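Local structure of MATE family efflux transporter (Vibrio cholerae, 6IDP) at residues 387-399 and 410-424. The protein probably exports drugs and other toxic compounds across the bacterial membrane in exchange for protons, as a multidrug transporter of the MATE family. Sequence-based numbering, arbitrary orientation.
Sequences ALRLFAFYLPCLW and LFIGALVGNIIAGWA. With OLC ((2R)-2,3-dihydroxypropyl (9Z)-octadec-9-enoate), chain T; OLC ((2R)-2,3-dihydroxypropyl (9Z)-octadec-9-enoate), chain L; OLC ((2R)-2,3-dihydroxypropyl (9Z)-octadec-9-enoate), chain G.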
ATOM      1  N   ALA A 387      -6.530   8.620 -10.890  1.00 31.12           N
ATOM      2  CA  ALA A 387      -7.904   9.087 -11.040  1.00 37.66           C
ATOM      3  C   ALA A 387      -8.547   8.557 -12.321  1.00 39.93           C
ATOM      4  O   ALA A 387      -9.702   8.126 -12.309  1.00 33.12           O
ATOM      5  CB  ALA A 387      -7.952  10.602 -11.015  1.00 38.51           C
ATOM      6  N   LEU A 388      -7.798   8.599 -13.421  1.00 36.54           N
ATOM      7  CA  LEU A 388      -8.281   8.100 -14.706  1.00 39.61           C
ATOM      8  C   LEU A 388      -8.617   6.617 -14.631  1.00 38.44           C
ATOM      9  O   LEU A 388      -9.649   6.178 -15.135  1.00 39.32           O
ATOM     10  CB  LEU A 388      -7.244   8.338 -15.804  1.00 44.43           C
ATOM     11  CG  LEU A 388      -7.199   9.728 -16.436  1.00 46.38           C
ATOM     12  CD1 LEU A 388      -6.073   9.811 -17.452  1.00 47.03           C
ATOM     13  CD2 LEU A 388      -8.536  10.056 -17.084  1.00 40.37           C
ATOM     14  N   ARG A 389      -7.729   5.856 -13.999  1.00 34.94           N
ATOM     15  CA  ARG A 389      -7.917   4.424 -13.811  1.00 34.32           C
ATOM     16  C   ARG A 389      -9.253   4.146 -13.133  1.00 42.64           C
ATOM     17  O   ARG A 389      -9.982   3.238 -13.525  1.00 36.52           O
ATOM     18  CB  ARG A 389      -6.771   3.837 -12.981  1.00 29.79           C
ATOM     19  CG  ARG A 389      -6.785   2.319 -12.878  1.00 37.58           C
ATOM     20  CD  ARG A 389      -7.427   1.824 -11.591  1.00 38.58           C
ATOM     21  NE  ARG A 389      -7.844   0.430 -11.707  1.00 40.72           N
ATOM     22  CZ  ARG A 389      -8.204  -0.332 -10.679  1.00 43.84           C
ATOM     23  NH1 ARG A 389      -8.187   0.159  -9.448  1.00 50.08           N
ATOM     24  NH2 ARG A 389      -8.574  -1.591 -10.882  1.00 37.70           N
ATOM     25  N   LEU A 390      -9.572   4.950 -12.127  1.00 41.19           N
ATOM     26  CA  LEU A 390     -10.767   4.738 -11.329  1.00 40.11           C
ATOM     27  C   LEU A 390     -12.052   5.174 -12.013  1.00 38.48           C
ATOM     28  O   LEU A 390     -12.954   4.371 -12.245  1.00 44.57           O
ATOM     29  CB  LEU A 390     -10.640   5.477  -9.997  1.00 50.34           C
ATOM     30  CG  LEU A 390     -10.820   4.605  -8.756  1.00 62.40           C
ATOM     31  CD1 LEU A 390     -11.756   3.447  -9.071  1.00 66.77           C
ATOM     32  CD2 LEU A 390      -9.469   4.099  -8.255  1.00 61.85           C
ATOM     33  N   PHE A 391     -12.130   6.461 -12.325  1.00 40.54           N
ATOM     34  CA  PHE A 391     -13.399   7.070 -12.698  1.00 45.17           C
ATOM     35  C   PHE A 391     -13.646   7.107 -14.201  1.00 44.63           C
ATOM     36  O   PHE A 391     -14.788   7.231 -14.637  1.00 36.90           O
ATOM     37  CB  PHE A 391     -13.480   8.484 -12.111  1.00 47.55           C
ATOM     38  CG  PHE A 391     -13.391   8.516 -10.612  1.00 55.78           C
ATOM     39  CD1 PHE A 391     -14.464   8.107  -9.834  1.00 56.53           C
ATOM     40  CD2 PHE A 391     -12.237   8.951  -9.979  1.00 59.09           C
ATOM     41  CE1 PHE A 391     -14.387   8.131  -8.455  1.00 58.33           C
ATOM     42  CE2 PHE A 391     -12.156   8.979  -8.598  1.00 60.63           C
ATOM     43  CZ  PHE A 391     -13.234   8.568  -7.837  1.00 60.25           C
ATOM     44  N   ALA A 392     -12.581   7.001 -14.990  1.00 41.11           N
ATOM     45  CA  ALA A 392     -12.720   7.039 -16.443  1.00 41.81           C
ATOM     46  C   ALA A 392     -12.805   5.638 -17.048  1.00 43.07           C
ATOM     47  O   ALA A 392     -13.506   5.423 -18.039  1.00 40.00           O
ATOM     48  CB  ALA A 392     -11.563   7.809 -17.070  1.00 35.93           C
ATOM     49  N   PHE A 393     -12.100   4.687 -16.442  1.00 40.51           N
ATOM     50  CA  PHE A 393     -11.946   3.359 -17.032  1.00 43.01           C
ATOM     51  C   PHE A 393     -12.616   2.239 -16.232  1.00 41.85           C
ATOM     52  O   PHE A 393     -13.521   1.573 -16.734  1.00 44.42           O
ATOM     53  CB  PHE A 393     -10.458   3.047 -17.206  1.00 36.19           C
ATOM     54  CG  PHE A 393      -9.714   4.088 -17.987  1.00 36.28           C
ATOM     55  CD1 PHE A 393     -10.276   4.651 -19.121  1.00 38.69           C
ATOM     56  CD2 PHE A 393      -8.462   4.516 -17.579  1.00 38.04           C
ATOM     57  CE1 PHE A 393      -9.598   5.614 -19.841  1.00 47.72           C
ATOM     58  CE2 PHE A 393      -7.778   5.483 -18.293  1.00 40.70           C
ATOM     59  CZ  PHE A 393      -8.347   6.032 -19.426  1.00 45.89           C
ATOM     60  N   TYR A 394     -12.166   2.031 -14.998  1.00 33.87           N
ATOM     61  CA  TYR A 394     -12.596   0.883 -14.203  1.00 37.44           C
ATOM     62  C   TYR A 394     -14.089   0.897 -13.876  1.00 36.99           C
ATOM     63  O   TYR A 394     -14.823  -0.011 -14.265  1.00 36.41           O
ATOM     64  CB  TYR A 394     -11.790   0.811 -12.905  1.00 35.26           C
ATOM     65  CG  TYR A 394     -11.913  -0.501 -12.164  1.00 34.99           C
ATOM     66  CD1 TYR A 394     -11.562  -1.698 -12.772  1.00 37.42           C
ATOM     67  CD2 TYR A 394     -12.359  -0.540 -10.849  1.00 35.70           C
ATOM     68  CE1 TYR A 394     -11.664  -2.900 -12.098  1.00 33.77           C
ATOM     69  CE2 TYR A 394     -12.464  -1.739 -10.164  1.00 32.63           C
ATOM     70  CZ  TYR A 394     -12.116  -2.914 -10.796  1.00 33.37           C
ATOM     71  OH  TYR A 394     -12.214  -4.113 -10.130  1.00 50.52           O
ATOM     72  N   LEU A 395     -14.529   1.920 -13.151  1.00 34.30           N
ATOM     73  CA  LEU A 395     -15.921   2.005 -12.722  1.00 37.93           C
ATOM     74  C   LEU A 395     -16.921   2.107 -13.885  1.00 42.90           C
ATOM     75  O   LEU A 395     -17.965   1.461 -13.836  1.00 40.17           O
ATOM     76  CB  LEU A 395     -16.115   3.182 -11.759  1.00 42.29           C
ATOM     77  CG  LEU A 395     -15.554   2.994 -10.346  1.00 48.32           C
ATOM     78  CD1 LEU A 395     -15.816   4.226  -9.487  1.00 50.49           C
ATOM     79  CD2 LEU A 395     -16.135   1.748  -9.689  1.00 45.98           C
ATOM     80  N   PRO A 396     -16.621   2.913 -14.927  1.00 42.84           N
ATOM     81  CA  PRO A 396     -17.582   2.901 -16.037  1.00 41.92           C
ATOM     82  C   PRO A 396     -17.693   1.539 -16.722  1.00 41.55           C
ATOM     83  O   PRO A 396     -18.790   1.153 -17.119  1.00 39.34           O
ATOM     84  CB  PRO A 396     -17.015   3.947 -17.004  1.00 44.33           C
ATOM     85  CG  PRO A 396     -16.221   4.852 -16.152  1.00 39.47           C
ATOM     86  CD  PRO A 396     -15.609   3.971 -15.103  1.00 36.90           C
ATOM     87  N   CYS A 397     -16.580   0.823 -16.853  1.00 39.78           N
ATOM     88  CA  CYS A 397     -16.606  -0.490 -17.490  1.00 40.12           C
ATOM     89  C   CYS A 397     -17.325  -1.519 -16.618  1.00 40.72           C
ATOM     90  O   CYS A 397     -18.034  -2.383 -17.130  1.00 36.78           O
ATOM     91  CB  CYS A 397     -15.186  -0.965 -17.817  1.00 36.94           C
ATOM     92  SG  CYS A 397     -14.468  -0.207 -19.302  1.00 42.45           S
ATOM     93  N   LEU A 398     -17.145  -1.418 -15.303  1.00 38.71           N
ATOM     94  CA  LEU A 398     -17.873  -2.268 -14.366  1.00 34.24           C
ATOM     95  C   LEU A 398     -19.375  -2.057 -14.484  1.00 37.88           C
ATOM     96  O   LEU A 398     -20.144  -3.018 -14.502  1.00 42.38           O
ATOM     97  CB  LEU A 398     -17.437  -2.000 -12.926  1.00 35.42           C
ATOM     98  CG  LEU A 398     -16.036  -2.450 -12.516  1.00 42.39           C
ATOM     99  CD1 LEU A 398     -15.875  -2.330 -11.008  1.00 41.03           C
ATOM    100  CD2 LEU A 398     -15.771  -3.868 -12.983  1.00 38.43           C
ATOM    101  N   TRP A 399     -19.787  -0.795 -14.557  1.00 32.64           N
ATOM    102  CA  TRP A 399     -21.201  -0.464 -14.601  1.00 38.97           C
ATOM    103  C   TRP A 399     -21.827  -0.893 -15.919  1.00 38.28           C
ATOM    104  O   TRP A 399     -22.956  -1.377 -15.943  1.00 37.50           O
ATOM    105  CB  TRP A 399     -21.418   1.035 -14.376  1.00 45.66           C
ATOM    106  CG  TRP A 399     -22.863   1.389 -14.189  1.00 57.90           C
ATOM    107  CD1 TRP A 399     -23.600   1.243 -13.049  1.00 61.81           C
ATOM    108  CD2 TRP A 399     -23.749   1.942 -15.172  1.00 68.12           C
ATOM    109  NE1 TRP A 399     -24.887   1.672 -13.260  1.00 65.73           N
ATOM    110  CE2 TRP A 399     -25.005   2.107 -14.553  1.00 69.68           C
ATOM    111  CE3 TRP A 399     -23.602   2.316 -16.511  1.00 68.50           C
ATOM    112  CZ2 TRP A 399     -26.107   2.630 -15.230  1.00 75.93           C
ATOM    113  CZ3 TRP A 399     -24.698   2.835 -17.180  1.00 70.38           C
ATOM    114  CH2 TRP A 399     -25.933   2.987 -16.539  1.00 76.04           C
ATOM    115  N   LEU A 410     -19.834  -7.856 -15.523  1.00 36.52           N
ATOM    116  CA  LEU A 410     -19.059  -7.025 -14.614  1.00 29.81           C
ATOM    117  C   LEU A 410     -17.599  -7.483 -14.581  1.00 31.98           C
ATOM    118  O   LEU A 410     -16.685  -6.657 -14.549  1.00 29.82           O
ATOM    119  CB  LEU A 410     -19.677  -7.050 -13.212  1.00 29.48           C
ATOM    120  CG  LEU A 410     -19.131  -6.092 -12.154  1.00 36.51           C
ATOM    121  CD1 LEU A 410     -20.251  -5.611 -11.244  1.00 41.57           C
ATOM    122  CD2 LEU A 410     -18.046  -6.764 -11.337  1.00 41.35           C
ATOM    123  N   PHE A 411     -17.382  -8.797 -14.591  1.00 29.02           N
ATOM    124  CA  PHE A 411     -16.028  -9.341 -14.628  1.00 30.46           C
ATOM    125  C   PHE A 411     -15.325  -8.942 -15.925  1.00 29.89           C
ATOM    126  O   PHE A 411     -14.141  -8.612 -15.920  1.00 32.80           O
ATOM    127  CB  PHE A 411     -16.042 -10.866 -14.483  1.00 24.77           C
ATOM    128  CG  PHE A 411     -16.499 -11.348 -13.133  1.00 39.74           C
ATOM    129  CD1 PHE A 411     -16.424 -10.524 -12.022  1.00 39.17           C
ATOM    130  CD2 PHE A 411     -17.001 -12.631 -12.976  1.00 25.62           C
ATOM    131  CE1 PHE A 411     -16.844 -10.970 -10.778  1.00 36.40           C
ATOM    132  CE2 PHE A 411     -17.419 -13.082 -11.738  1.00 26.08           C
ATOM    133  CZ  PHE A 411     -17.342 -12.251 -10.639  1.00 28.89           C
ATOM    134  N   ILE A 412     -16.064  -8.978 -17.030  1.00 30.15           N
ATOM    135  CA  ILE A 412     -15.543  -8.547 -18.323  1.00 31.10           C
ATOM    136  C   ILE A 412     -15.173  -7.066 -18.284  1.00 32.86           C
ATOM    137  O   ILE A 412     -14.157  -6.650 -18.850  1.00 34.67           O
ATOM    138  CB  ILE A 412     -16.561  -8.793 -19.460  1.00 32.90           C
ATOM    139  CG1 ILE A 412     -16.883 -10.281 -19.578  1.00 41.46           C
ATOM    140  CG2 ILE A 412     -16.029  -8.270 -20.786  1.00 28.53           C
ATOM    141  CD1 ILE A 412     -15.693 -11.136 -19.957  1.00 48.79           C
ATOM    142  N   GLY A 413     -16.004  -6.277 -17.609  1.00 28.28           N
ATOM    143  CA  GLY A 413     -15.741  -4.860 -17.435  1.00 28.69           C
ATOM    144  C   GLY A 413     -14.435  -4.606 -16.706  1.00 30.63           C
ATOM    145  O   GLY A 413     -13.664  -3.729 -17.093  1.00 35.73           O
ATOM    146  N   ALA A 414     -14.184  -5.378 -15.652  1.00 26.72           N
ATOM    147  CA  ALA A 414     -12.949  -5.250 -14.886  1.00 28.99           C
ATOM    148  C   ALA A 414     -11.745  -5.581 -15.760  1.00 29.36           C
ATOM    149  O   ALA A 414     -10.696  -4.946 -15.658  1.00 31.17           O
ATOM    150  CB  ALA A 414     -12.983  -6.154 -13.662  1.00 22.31           C
ATOM    151  N   LEU A 415     -11.910  -6.580 -16.618  1.00 32.58           N
ATOM    152  CA  LEU A 415     -10.874  -6.968 -17.568  1.00 29.89           C
ATOM    153  C   LEU A 415     -10.562  -5.831 -18.537  1.00 27.80           C
ATOM    154  O   LEU A 415      -9.404  -5.450 -18.708  1.00 28.32           O
ATOM    155  CB  LEU A 415     -11.304  -8.217 -18.339  1.00 30.38           C
ATOM    156  CG  LEU A 415     -10.553  -8.544 -19.630  1.00 33.74           C
ATOM    157  CD1 LEU A 415      -9.099  -8.854 -19.351  1.00 32.90           C
ATOM    158  CD2 LEU A 415     -11.220  -9.707 -20.344  1.00 39.20           C
ATOM    159  N   VAL A 416     -11.602  -5.298 -19.169  1.00 28.15           N
ATOM    160  CA  VAL A 416     -11.436  -4.219 -20.136  1.00 31.88           C
ATOM    161  C   VAL A 416     -10.880  -2.969 -19.465  1.00 36.33           C
ATOM    162  O   VAL A 416      -9.954  -2.339 -19.977  1.00 37.43           O
ATOM    163  CB  VAL A 416     -12.766  -3.879 -20.833  1.00 32.86           C
ATOM    164  CG1 VAL A 416     -12.604  -2.659 -21.732  1.00 27.77           C
ATOM    165  CG2 VAL A 416     -13.258  -5.074 -21.633  1.00 32.70           C
ATOM    166  N   GLY A 417     -11.441  -2.625 -18.309  1.00 32.10           N
ATOM    167  CA  GLY A 417     -11.022  -1.450 -17.570  1.00 27.62           C
ATOM    168  C   GLY A 417      -9.556  -1.481 -17.186  1.00 32.75           C
ATOM    169  O   GLY A 417      -8.847  -0.486 -17.345  1.00 35.53           O
ATOM    170  N   ASN A 418      -9.097  -2.623 -16.682  1.00 25.83           N
ATOM    171  CA  ASN A 418      -7.710  -2.765 -16.262  1.00 25.04           C
ATOM    172  C   ASN A 418      -6.736  -2.626 -17.425  1.00 30.85           C
ATOM    173  O   ASN A 418      -5.700  -1.974 -17.303  1.00 31.20           O
ATOM    174  CB  ASN A 418      -7.495  -4.110 -15.566  1.00 25.25           C
ATOM    175  CG  ASN A 418      -8.071  -4.139 -14.164  1.00 26.75           C
ATOM    176  OD1 ASN A 418      -8.339  -3.095 -13.571  1.00 31.32           O
ATOM    177  ND2 ASN A 418      -8.257  -5.338 -13.624  1.00 23.85           N
ATOM    178  N   ILE A 419      -7.077  -3.242 -18.552  1.00 28.94           N
ATOM    179  CA  ILE A 419      -6.227  -3.214 -19.733  1.00 25.23           C
ATOM    180  C   ILE A 419      -6.095  -1.803 -20.292  1.00 30.63           C
ATOM    181  O   ILE A 419      -4.991  -1.355 -20.615  1.00 31.27           O
ATOM    182  CB  ILE A 419      -6.768  -4.152 -20.823  1.00 26.82           C
ATOM    183  CG1 ILE A 419      -6.520  -5.606 -20.422  1.00 30.01           C
ATOM    184  CG2 ILE A 419      -6.124  -3.847 -22.175  1.00 25.24           C
ATOM    185  CD1 ILE A 419      -7.013  -6.611 -21.436  1.00 40.64           C
ATOM    186  N   ILE A 420      -7.224  -1.106 -20.395  1.00 29.94           N
ATOM    187  CA  ILE A 420      -7.232   0.271 -20.865  1.00 35.45           C
ATOM    188  C   ILE A 420      -6.408   1.166 -19.940  1.00 35.27           C
ATOM    189  O   ILE A 420      -5.610   1.982 -20.400  1.00 33.62           O
ATOM    190  CB  ILE A 420      -8.670   0.822 -20.973  1.00 36.37           C
ATOM    191  CG1 ILE A 420      -9.454   0.055 -22.042  1.00 39.82           C
ATOM    192  CG2 ILE A 420      -8.652   2.305 -21.295  1.00 39.77           C
ATOM    193  CD1 ILE A 420     -10.842   0.608 -22.302  1.00 39.45           C
ATOM    194  N   ALA A 421      -6.594   0.987 -18.636  1.00 32.27           N
ATOM    195  CA  ALA A 421      -5.905   1.790 -17.630  1.00 30.74           C
ATOM    196  C   ALA A 421      -4.387   1.634 -17.698  1.00 31.10           C
ATOM    197  O   ALA A 421      -3.651   2.613 -17.563  1.00 27.74           O
ATOM    198  CB  ALA A 421      -6.403   1.426 -16.247  1.00 21.73           C
ATOM    199  N   GLY A 422      -3.927   0.402 -17.895  1.00 28.73           N
ATOM    200  CA  GLY A 422      -2.504   0.130 -17.990  1.00 23.72           C
ATOM    201  C   GLY A 422      -1.890   0.745 -19.233  1.00 30.65           C
ATOM    202  O   GLY A 422      -0.784   1.290 -19.196  1.00 31.80           O
ATOM    203  N   TRP A 423      -2.618   0.651 -20.341  1.00 25.46           N
ATOM    204  CA  TRP A 423      -2.184   1.231 -21.600  1.00 25.98           C
ATOM    205  C   TRP A 423      -2.139   2.753 -21.489  1.00 36.49           C
ATOM    206  O   TRP A 423      -1.200   3.395 -21.964  1.00 30.82           O
ATOM    207  CB  TRP A 423      -3.113   0.781 -22.731  1.00 31.77           C
ATOM    208  CG  TRP A 423      -2.760   1.320 -24.085  1.00 54.05           C
ATOM    209  CD1 TRP A 423      -3.571   2.038 -24.917  1.00 65.09           C
ATOM    210  CD2 TRP A 423      -1.506   1.182 -24.767  1.00 63.61           C
ATOM    211  NE1 TRP A 423      -2.902   2.355 -26.074  1.00 69.29           N
ATOM    212  CE2 TRP A 423      -1.633   1.843 -26.007  1.00 69.87           C
ATOM    213  CE3 TRP A 423      -0.291   0.566 -24.452  1.00 67.51           C
ATOM    214  CZ2 TRP A 423      -0.589   1.904 -26.929  1.00 76.22           C
ATOM    215  CZ3 TRP A 423       0.742   0.630 -25.369  1.00 70.65           C
ATOM    216  CH2 TRP A 423       0.587   1.293 -26.591  1.00 75.73           C
ATOM    217  N   ALA A 424      -3.153   3.322 -20.843  1.00 34.60           N
ATOM    218  CA  ALA A 424      -3.225   4.763 -20.631  1.00 32.20           C
ATOM    219  C   ALA A 424      -2.095   5.252 -19.731  1.00 28.51           C
ATOM    220  O   ALA A 424      -1.541   6.331 -19.943  1.00 32.96           O
ATOM    221  CB  ALA A 424      -4.569   5.142 -20.035  1.00 32.23           C
TER
HETATM  222  C18 OLC T 519      -2.232  -6.004 -23.553  1.00 74.91           C
HETATM  223  C17 OLC T 519      -2.888  -4.659 -23.780  1.00 77.50           C
HETATM  224  C16 OLC T 519      -1.928  -3.743 -24.509  1.00 76.42           C
HETATM  225  C12 OLC T 519      -2.938  -1.126 -27.336  1.00 69.43           C
HETATM  226  C15 OLC T 519      -2.537  -2.363 -24.651  1.00 74.76           C
HETATM  227  C13 OLC T 519      -4.006  -1.193 -26.265  1.00 72.29           C
HETATM  228  C14 OLC T 519      -3.822  -2.452 -25.446  1.00 75.14           C
HETATM  229  C18 OLC L 511     -19.729  -9.075 -24.114  1.00 60.09           C
HETATM  230  C10 OLC L 511     -17.558  -2.153 -22.215  1.00 46.32           C
HETATM  231  C17 OLC L 511     -20.344  -9.289 -22.748  1.00 61.72           C
HETATM  232  C11 OLC L 511     -16.897  -3.063 -21.203  1.00 48.83           C
HETATM  233  C16 OLC L 511     -19.651  -8.417 -21.722  1.00 61.02           C
HETATM  234  C12 OLC L 511     -17.927  -3.977 -20.572  1.00 49.84           C
HETATM  235  C15 OLC L 511     -19.703  -6.963 -22.147  1.00 61.36           C
HETATM  236  C13 OLC L 511     -18.633  -4.785 -21.641  1.00 55.75           C
HETATM  237  C14 OLC L 511     -19.127  -6.089 -21.052  1.00 57.08           C
HETATM  238  C18 OLC G 506      -0.625  -3.747 -21.059  1.00 53.50           C
HETATM  239  C10 OLC G 506       8.028  -1.862 -21.937  1.00 30.91           C
HETATM  240  C9  OLC G 506       9.063  -2.367 -22.639  1.00 34.69           C
HETATM  241  C17 OLC G 506      -0.568  -2.255 -21.301  1.00 54.38           C
HETATM  242  C11 OLC G 506       6.678  -1.707 -22.604  1.00 44.54           C
HETATM  243  C16 OLC G 506       0.742  -1.702 -20.780  1.00 46.67           C
HETATM  244  C12 OLC G 506       5.595  -1.482 -21.570  1.00 42.41           C
HETATM  245  C15 OLC G 506       1.827  -1.833 -21.828  1.00 43.29           C
HETATM  246  C13 OLC G 506       4.247  -1.456 -22.263  1.00 40.09           C
HETATM  247  C14 OLC G 506       3.144  -1.378 -21.230  1.00 42.46           C
HETATM  248  O   HOH W   1      -8.729  -0.394 -14.150  1.00 43.31           O
HETATM  249  O   HOH W   2      -9.249  -5.699 -10.960  1.00 31.39           O
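G417 and G413 lie against Y394 and C397 where the two helical segments run nearly antiparallel, at 159°, and their axes approach to 7.4 Å. Neither glycine places a side chain between the backbones, which come together at CA-CA distances of 4.4 Å for Y394 and G417 and 4.5 Å for C397 and G413. CB of C397 rests 3.2 Å from the carbonyl O of G413. G413 also directs a CA-H...O contact to C397 O. Next to it, CD2 of L398 rests against L410 O (3.3 Å) and against the N and CB of A414.

Toward R389, F393 enters as a knob among G417, I420, A421 and A424. With its CG anti to the carbonyl carbon (chi1 -54°), the ring receives I420 CG2 over one face in a CH-pi contact, while A392 CB lies toward the rim of the other.

The packing gives way to a hydrated polar flank where R389 and N418 lie side by side. R389 NH2 donates to N418 OD1 (3.1 Å) in a nearly straight bond, 167° at the hydrogen, with the oxygen close to the guanidinium plane. A water accepts from R389 NE and donates to the same OD1, so the amide oxygen has two donors; a second water accepts from ND2, which also bonds S359 and thereby ties N418 outside the pair. R389 NH2 lies 3.4 Å above the centre of the Y394 ring, and L398 CD1 lies over the opposite face, toward the rim. Lipid chains touch the other flank, at I412 and G413.

The arrangement is a helical hairpin, its two arms joined by a short helical connection and packed through glycine and alanine, a common means of close packing in membrane proteins, here in the C-terminal half of a MATE transporter.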